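Local structure of amoebiasin-2 (Entamoeba histolytica, 3M86) at residues 5-10 and 18-23; 36-41 and 99-104. The protein inhibits the parasite's own cysteine proteases by wedging three loops into the substrate-binding site of the target enzyme. All coordinates share one frame; numbering follows the deposited sequence. Where two conformers were deposited one is given.

Overall arrangement
Amoebiasin-2 is an all-beta protein of the chagasin family, an immunoglobulin-like beta sandwich of two four-stranded sheets. Interaction 1 spans both, bringing strand 6-9, outermost in one sheet, against strand 17-20, outermost in the other. Interaction 2 joins the starts of strands 39-43 and 102-110, and the loops leading into them, across the intervening strand 82-91; strand 102-110 is also the neighbour of strand 17-20. Both segments of interaction 1 precede those of interaction 2 in the chain. Their centres are about 23 Å apart, and the two contacts flank the middle of the molecule. Interaction 2 lies where the protease-blocking BC and FG loops join the sheet, whereas interaction 1 joins the sheets' edge strands.

Interaction 1: residues 5-10 and 18-23; sequences AIHILT and LHISFN
His7 and Ile20 meet through a CH-pi contact. The methyl CG2 of Ile20 sits over one face of the imidazole, 3.6 Å from the centroid of the His7 ring and 19° off its normal, displaced toward the rim at CD2 and NE2. Ile20 CB follows, 3.7 Å from His7 NE2. In Ile20 the longer branch takes the crowded position between backbone N and carbonyl carbon (chi1 73°), which turns CG2 anti to the carbonyl carbon and out over the histidine. A beta-branched residue suits the place because one branch can cover the ring while the rest packs inward.

The remaining contacts are apolar and centre on Leu18. Its CD2 methyl lies between two neighbours, 3.6 Å from His7 CB and 4.0 Å from Leu9 CD1. The two leucines reach toward each other tip to tip, while Leu18 crosses the histidine at a slant. Leucine fits both positions, its forked end bridging from one strand to the other where their short axes approach to 9.2 Å.

The polar part of the contact lies with a residue beyond both segments: His7 NE2 is hydrogen-bonded to Asp24 OD1, which also accepts from Ser21 N. This bond helps fix the rotation of the ring, and the nearby carboxylate would be expected to favour a protonated imidazole. Histidine thus suits a partly buried site, offering a flat face to a methyl and a nitrogen to an acid.

The strands run nearly antiparallel, at 162°, but meet through side chains, not backbone pairing, as edges of the two sheets of the sandwich. Strand 6-9 pairs by backbone hydrogen bonds with strand 25-32, Leu9 packs on Ile26 and Tyr106, and Ile20 reaches both Ile26 and Val108, linking this edge of the fold to strands 25-32 and 102-110.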
ATOM      1  N   ALA A   5      -1.346  14.456  -9.416  1.00 11.02           N
ATOM      2  CA  ALA A   5      -0.318  14.228  -8.411  1.00  9.92           C
ATOM      3  C   ALA A   5      -0.309  12.772  -8.032  1.00  9.80           C
ATOM      4  O   ALA A   5      -1.352  12.109  -8.054  1.00 11.19           O
ATOM      5  CB  ALA A   5      -0.551  15.102  -7.177  1.00 14.50           C
ATOM      6  N   ILE A   6       0.879  12.275  -7.705  1.00  9.04           N
ATOM      7  CA  ILE A   6       1.033  10.916  -7.209  1.00  9.70           C
ATOM      8  C   ILE A   6       1.399  11.029  -5.740  1.00 10.68           C
ATOM      9  O   ILE A   6       2.359  11.721  -5.392  1.00 10.21           O
ATOM     10  CB  ILE A   6       2.156  10.192  -7.946  1.00 12.84           C
ATOM     11  CG1 ILE A   6       1.853  10.132  -9.448  1.00 13.40           C
ATOM     12  CG2 ILE A   6       2.337   8.789  -7.374  1.00 14.23           C
ATOM     13  CD1 ILE A   6       3.077   9.821 -10.295  1.00 22.82           C
ATOM     14  N   HIS A   7       0.622  10.384  -4.875  1.00  9.68           N
ATOM     15  CA  HIS A   7       0.852  10.511  -3.441  1.00  8.96           C
ATOM     16  C   HIS A   7       1.435   9.231  -2.903  1.00  8.61           C
ATOM     17  O   HIS A   7       0.854   8.171  -3.093  1.00 11.56           O
ATOM     18  CB  HIS A   7      -0.459  10.813  -2.718  1.00  9.63           C
ATOM     19  CG  HIS A   7      -1.221  11.938  -3.332  1.00 10.81           C
ATOM     20  ND1 HIS A   7      -1.183  13.225  -2.836  1.00 13.60           N
ATOM     21  CD2 HIS A   7      -2.037  11.973  -4.414  1.00 12.82           C
ATOM     22  CE1 HIS A   7      -1.934  14.004  -3.593  1.00 12.07           C
ATOM     23  NE2 HIS A   7      -2.466  13.270  -4.553  1.00 12.49           N
ATOM     24  N   ILE A   8       2.582   9.343  -2.236  1.00  8.15           N
ATOM     25  CA  ILE A   8       3.289   8.154  -1.762  1.00  8.78           C
ATOM     26  C   ILE A   8       2.968   7.925  -0.288  1.00 12.27           C
ATOM     27  O   ILE A   8       3.073   8.842   0.533  1.00 12.48           O
ATOM     28  CB  ILE A   8       4.803   8.288  -1.964  1.00 12.08           C
ATOM     29  CG1 ILE A   8       5.119   8.373  -3.463  1.00 21.97           C
ATOM     30  CG2 ILE A   8       5.519   7.073  -1.363  1.00 14.46           C
ATOM     31  CD1 ILE A   8       6.572   8.615  -3.784  1.00 33.85           C
ATOM     32  N   LEU A   9       2.539   6.709   0.036  1.00  9.66           N
ATOM     33  CA  LEU A   9       2.239   6.362   1.422  1.00  8.09           C
ATOM     34  C   LEU A   9       3.154   5.229   1.844  1.00  9.42           C
ATOM     35  O   LEU A   9       3.360   4.280   1.089  1.00 10.85           O
ATOM     36  CB  LEU A   9       0.791   5.926   1.563  1.00  7.60           C
ATOM     37  CG  LEU A   9      -0.252   7.007   1.294  1.00 12.26           C
ATOM     38  CD1 LEU A   9      -1.642   6.427   1.306  1.00 14.15           C
ATOM     39  CD2 LEU A   9      -0.114   8.119   2.342  1.00 16.34           C
ATOM     40  N   THR A  10       3.711   5.345   3.051  1.00  9.94           N
ATOM     41  CA  THR A  10       4.561   4.299   3.604  1.00 11.00           C
ATOM     42  C   THR A  10       4.071   3.892   4.988  1.00 13.71           C
ATOM     43  O   THR A  10       3.041   4.366   5.456  1.00 11.33           O
ATOM     44  CB  THR A  10       6.025   4.767   3.724  1.00 13.13           C
ATOM     45  OG1 THR A  10       6.155   5.670   4.833  1.00 12.68           O
ATOM     46  CG2 THR A  10       6.480   5.444   2.439  1.00 14.69           C
ATOM     47  N   LEU A  18      -5.550  11.539   3.610  1.00 17.52           N
ATOM     48  CA  LEU A  18      -5.042  12.107   2.380  1.00 21.32           C
ATOM     49  C   LEU A  18      -6.210  12.662   1.581  1.00 13.51           C
ATOM     50  O   LEU A  18      -7.193  11.962   1.361  1.00 19.20           O
ATOM     51  CB  LEU A  18      -4.377  10.994   1.570  1.00 24.57           C
ATOM     52  CG  LEU A  18      -3.358  11.308   0.484  1.00 32.87           C
ATOM     53  CD1 LEU A  18      -2.204  12.116   1.055  1.00 33.89           C
ATOM     54  CD2 LEU A  18      -2.869   9.997  -0.111  1.00 31.38           C
ATOM     55  N   HIS A  19      -6.096  13.905   1.140  1.00 16.58           N
ATOM     56  CA  HIS A  19      -7.065  14.465   0.218  1.00 21.75           C
ATOM     57  C   HIS A  19      -6.425  14.511  -1.162  1.00 21.38           C
ATOM     58  O   HIS A  19      -5.393  15.153  -1.355  1.00 24.23           O
ATOM     59  CB  HIS A  19      -7.522  15.853   0.672  1.00 28.65           C
ATOM     60  CG  HIS A  19      -8.371  15.827   1.907  1.00 24.18           C
ATOM     61  ND1 HIS A  19      -9.730  16.049   1.884  1.00 38.49           N
ATOM     62  CD2 HIS A  19      -8.054  15.582   3.201  1.00 31.13           C
ATOM     63  CE1 HIS A  19     -10.213  15.953   3.109  1.00 37.39           C
ATOM     64  NE2 HIS A  19      -9.216  15.669   3.927  1.00 33.95           N
ATOM     65  N   ILE A  20      -7.030  13.804  -2.112  1.00 12.78           N
ATOM     66  CA  ILE A  20      -6.504  13.737  -3.467  1.00 11.63           C
ATOM     67  C   ILE A  20      -7.564  14.131  -4.483  1.00 17.21           C
ATOM     68  O   ILE A  20      -8.750  14.210  -4.161  1.00 18.51           O
ATOM     69  CB  ILE A  20      -5.969  12.332  -3.805  1.00 12.82           C
ATOM     70  CG1 ILE A  20      -7.115  11.336  -3.993  1.00 11.48           C
ATOM     71  CG2 ILE A  20      -5.060  11.847  -2.701  1.00 14.92           C
ATOM     72  CD1 ILE A  20      -6.664   9.997  -4.600  1.00 14.61           C
ATOM     73  N   SER A  21      -7.130  14.416  -5.706  0.75 16.16           N
ATOM     74  CA  SER A  21      -8.053  14.755  -6.781  0.75 17.56           C
ATOM     75  C   SER A  21      -8.416  13.502  -7.583  0.75 14.13           C
ATOM     76  O   SER A  21      -7.722  12.485  -7.521  0.75 13.55           O
ATOM     77  CB  SER A  21      -7.453  15.827  -7.692  0.75 20.51           C
ATOM     78  OG  SER A  21      -7.137  17.001  -6.957  0.75 22.01           O
ATOM     79  N   PHE A  22      -9.513  13.592  -8.331  1.00 17.17           N
ATOM     80  CA  PHE A  22     -10.043  12.475  -9.112  1.00 16.62           C
ATOM     81  C   PHE A  22      -9.008  11.840 -10.033  1.00 15.98           C
ATOM     82  O   PHE A  22      -8.994  10.620 -10.209  1.00 20.10           O
ATOM     83  CB  PHE A  22     -11.216  13.002  -9.945  1.00 16.69           C
ATOM     84  CG  PHE A  22     -12.197  11.949 -10.413  1.00 17.58           C
ATOM     85  CD1 PHE A  22     -12.014  10.598 -10.175  1.00 18.83           C
ATOM     86  CD2 PHE A  22     -13.330  12.348 -11.100  1.00 16.41           C
ATOM     87  CE1 PHE A  22     -12.964   9.668 -10.620  1.00 14.33           C
ATOM     88  CE2 PHE A  22     -14.266  11.431 -11.540  1.00 14.04           C
ATOM     89  CZ  PHE A  22     -14.084  10.096 -11.306  1.00 14.52           C
ATOM     90  N   ASN A  23      -8.128  12.649 -10.614  1.00 17.23           N
ATOM     91  CA  ASN A  23      -7.166  12.102 -11.564  1.00 20.38           C
ATOM     92  C   ASN A  23      -5.797  11.828 -10.958  1.00 21.88           C
ATOM     93  O   ASN A  23      -4.823  11.614 -11.676  1.00 22.24           O
ATOM     94  CB  ASN A  23      -7.027  13.007 -12.787  1.00 27.09           C
ATOM     95  CG  ASN A  23      -6.672  14.426 -12.420  1.00 30.83           C
ATOM     96  OD1 ASN A  23      -6.701  14.802 -11.248  1.00 36.96           O
ATOM     97  ND2 ASN A  23      -6.333  15.230 -13.426  1.00 44.23           N
TER

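Interaction 2: residues 36-41 and 99-104; sequences TGYAWN and EPLRSL
Tyr38 receives Leu101 over one face of its phenol ring, the two side chains crossing at about a right angle. Following Leu101 outward, CB leads to CG, which lies 3.7 Å from Tyr38 CE1 and nearly as close to OH. At the fork, CD1 turns over the ring, 3.7 Å from Tyr38 CZ and 4.0 Å from the ring centroid, 28° off the normal: a CH-pi contact. The other methyl, CD2, passes 4.1 Å from Tyr38 OH. With CG anti to the carbonyl carbon (chi1 -79°), the fork is directed at the tyrosine. Leucine suits this exposed loop site by offering a branched apolar end to a broad aromatic face.

Two residues beyond Tyr38 and three beyond Leu101, Trp40 and Leu104 meet deeper in the fold, in plain apolar packing. Leu104 CD1 approaches the six-membered end of the indole, 3.7 Å from Trp40 CH2, and the side chains again cross at about a right angle. Arg102 adds its aliphatic CG at 4.1 Å from Trp40 CH2 before its chain bends away. Tryptophan suits the buried position because its large ring reaches across to the other strand, while NE1 is satisfied by Arg31 O.

Tyr90, on the intervening strand 82-91, meets both aromatic rings. Between the segments the contact rests on apolar packing at both pairs, with one CH-pi contact, Leu101 to Tyr38. Such apolar chemistry, linking BC-loop Tyr38 with FG-loop Leu101, is consistent with holding two parts of the inhibitory wedge in fixed relation.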
ATOM      1  N   THR A  36      10.107 -15.067   4.385  1.00 19.42           N
ATOM      2  CA  THR A  36       9.501 -15.466   5.653  1.00 19.86           C
ATOM      3  C   THR A  36       8.070 -15.960   5.494  1.00 17.86           C
ATOM      4  O   THR A  36       7.452 -16.433   6.447  1.00 23.51           O
ATOM      5  CB  THR A  36       9.476 -14.285   6.635  1.00 20.66           C
ATOM      6  OG1 THR A  36       8.637 -13.242   6.110  1.00 19.19           O
ATOM      7  CG2 THR A  36      10.862 -13.745   6.834  1.00 26.32           C
ATOM      8  N   GLY A  37       7.528 -15.835   4.293  1.00 18.15           N
ATOM      9  CA  GLY A  37       6.153 -16.233   4.075  1.00 15.88           C
ATOM     10  C   GLY A  37       5.141 -15.143   4.371  1.00 18.19           C
ATOM     11  O   GLY A  37       3.953 -15.334   4.111  1.00 17.38           O
ATOM     12  N   TYR A  38       5.593 -14.011   4.912  1.00 14.77           N
ATOM     13  CA  TYR A  38       4.693 -12.876   5.146  1.00 13.63           C
ATOM     14  C   TYR A  38       4.466 -12.076   3.876  1.00 14.33           C
ATOM     15  O   TYR A  38       5.330 -12.025   2.995  1.00 15.53           O
ATOM     16  CB  TYR A  38       5.226 -11.929   6.230  1.00 13.57           C
ATOM     17  CG  TYR A  38       5.040 -12.463   7.629  1.00 16.85           C
ATOM     18  CD1 TYR A  38       3.874 -12.207   8.337  1.00 18.21           C
ATOM     19  CD2 TYR A  38       6.025 -13.236   8.236  1.00 17.32           C
ATOM     20  CE1 TYR A  38       3.697 -12.704   9.615  1.00 22.97           C
ATOM     21  CE2 TYR A  38       5.854 -13.735   9.507  1.00 21.65           C
ATOM     22  CZ  TYR A  38       4.691 -13.467  10.192  1.00 25.15           C
ATOM     23  OH  TYR A  38       4.532 -13.971  11.462  1.00 25.69           O
ATOM     24  N   ALA A  39       3.298 -11.451   3.789  1.00 13.55           N
ATOM     25  CA  ALA A  39       3.019 -10.515   2.702  1.00 14.14           C
ATOM     26  C   ALA A  39       1.984  -9.509   3.168  1.00 11.45           C
ATOM     27  O   ALA A  39       1.216  -9.781   4.092  1.00 16.11           O
ATOM     28  CB  ALA A  39       2.522 -11.249   1.465  1.00 14.42           C
ATOM     29  N   TRP A  40       1.973  -8.340   2.537  1.00  8.97           N
ATOM     30  CA  TRP A  40       0.967  -7.341   2.836  1.00  9.44           C
ATOM     31  C   TRP A  40      -0.305  -7.710   2.108  1.00 14.49           C
ATOM     32  O   TRP A  40      -0.269  -8.100   0.941  1.00 15.64           O
ATOM     33  CB  TRP A  40       1.430  -5.959   2.382  1.00  8.63           C
ATOM     34  CG  TRP A  40       2.542  -5.405   3.226  1.00  7.94           C
ATOM     35  CD1 TRP A  40       3.881  -5.412   2.941  1.00 12.51           C
ATOM     36  CD2 TRP A  40       2.401  -4.756   4.477  1.00  8.87           C
ATOM     37  NE1 TRP A  40       4.581  -4.806   3.950  1.00  9.35           N
ATOM     38  CE2 TRP A  40       3.698  -4.387   4.911  1.00  9.89           C
ATOM     39  CE3 TRP A  40       1.302  -4.440   5.281  1.00  7.85           C
ATOM     40  CZ2 TRP A  40       3.923  -3.719   6.109  1.00 11.33           C
ATOM     41  CZ3 TRP A  40       1.525  -3.764   6.471  1.00 12.13           C
ATOM     42  CH2 TRP A  40       2.826  -3.413   6.878  1.00 14.61           C
ATOM     43  N   ASN A  41      -1.426  -7.625   2.813  1.00 13.07           N
ATOM     44  CA  ASN A  41      -2.724  -7.843   2.189  1.00 13.66           C
ATOM     45  C   ASN A  41      -3.449  -6.517   2.246  1.00 16.03           C
ATOM     46  O   ASN A  41      -3.451  -5.864   3.288  1.00 21.34           O
ATOM     47  CB  ASN A  41      -3.502  -8.899   2.976  1.00 26.53           C
ATOM     48  CG  ASN A  41      -4.766  -9.342   2.272  1.00 50.23           C
ATOM     49  OD1 ASN A  41      -4.738  -9.725   1.103  1.00 61.13           O
ATOM     50  ND2 ASN A  41      -5.883  -9.307   2.988  1.00 63.16           N
ATOM     51  N   GLU A  99      -3.352 -12.668  14.353  1.00 39.75           N
ATOM     52  CA  GLU A  99      -3.574 -11.340  13.790  1.00 36.17           C
ATOM     53  C   GLU A  99      -2.318 -10.878  13.051  1.00 29.73           C
ATOM     54  O   GLU A  99      -1.222 -11.383  13.306  1.00 32.55           O
ATOM     55  CB  GLU A  99      -3.938 -10.341  14.890  1.00 44.13           C
ATOM     56  N   PRO A 100      -2.472  -9.922  12.123  1.00 29.96           N
ATOM     57  CA  PRO A 100      -1.307  -9.435  11.379  1.00 22.40           C
ATOM     58  C   PRO A 100      -0.233  -8.895  12.317  1.00 29.00           C
ATOM     59  O   PRO A 100      -0.559  -8.321  13.358  1.00 32.39           O
ATOM     60  CB  PRO A 100      -1.884  -8.287  10.542  1.00 23.85           C
ATOM     61  CG  PRO A 100      -3.329  -8.620  10.396  1.00 33.26           C
ATOM     62  CD  PRO A 100      -3.721  -9.273  11.687  1.00 34.16           C
ATOM     63  N   LEU A 101       1.030  -9.073  11.949  1.00 25.63           N
ATOM     64  CA  LEU A 101       2.130  -8.543  12.747  1.00 28.56           C
ATOM     65  C   LEU A 101       2.042  -7.039  12.825  1.00 25.89           C
ATOM     66  O   LEU A 101       2.350  -6.441  13.853  1.00 29.79           O
ATOM     67  CB  LEU A 101       3.482  -8.911  12.136  1.00 27.66           C
ATOM     68  CG  LEU A 101       4.036 -10.305  12.362  1.00 27.92           C
ATOM     69  CD1 LEU A 101       5.489 -10.333  11.929  1.00 23.46           C
ATOM     70  CD2 LEU A 101       3.893 -10.712  13.829  1.00 25.51           C
ATOM     71  N   ARG A 102       1.631  -6.428  11.718  1.00 19.89           N
ATOM     72  CA  ARG A 102       1.550  -4.987  11.628  1.00 21.05           C
ATOM     73  C   ARG A 102       0.326  -4.667  10.791  1.00 20.08           C
ATOM     74  O   ARG A 102       0.017  -5.383   9.836  1.00 19.93           O
ATOM     75  CB  ARG A 102       2.824  -4.443  10.967  1.00 22.01           C
ATOM     76  CG  ARG A 102       2.968  -2.929  10.958  1.00 29.29           C
ATOM     77  CD  ARG A 102       2.968  -2.345  12.375  1.00 32.47           C
ATOM     78  NE  ARG A 102       3.942  -2.987  13.260  1.00 38.70           N
ATOM     79  CZ  ARG A 102       5.170  -2.527  13.489  1.00 39.11           C
ATOM     80  NH1 ARG A 102       5.588  -1.417  12.895  1.00 33.89           N
ATOM     81  NH2 ARG A 102       5.984  -3.177  14.316  1.00 40.89           N
ATOM     82  N   SER A 103      -0.389  -3.612  11.162  1.00 18.06           N
ATOM     83  CA  SER A 103      -1.534  -3.167  10.389  1.00 20.61           C
ATOM     84  C   SER A 103      -1.339  -1.708  10.036  1.00 19.79           C
ATOM     85  O   SER A 103      -0.748  -0.953  10.807  1.00 24.84           O
ATOM     86  CB  SER A 103      -2.827  -3.343  11.195  1.00 25.90           C
ATOM     87  OG  SER A 103      -3.040  -4.711  11.502  1.00 31.98           O
ATOM     88  N   LEU A 104      -1.829  -1.312   8.866  1.00 13.71           N
ATOM     89  CA  LEU A 104      -1.793   0.088   8.462  1.00 13.19           C
ATOM     90  C   LEU A 104      -3.193   0.502   8.034  1.00 16.38           C
ATOM     91  O   LEU A 104      -3.928  -0.294   7.451  1.00 17.93           O
ATOM     92  CB  LEU A 104      -0.822   0.296   7.304  1.00 15.66           C
ATOM     93  CG  LEU A 104       0.636  -0.113   7.531  1.00 13.61           C
ATOM     94  CD1 LEU A 104       1.394  -0.107   6.200  1.00 15.61           C
ATOM     95  CD2 LEU A 104       1.321   0.787   8.562  1.00 18.04           C
TER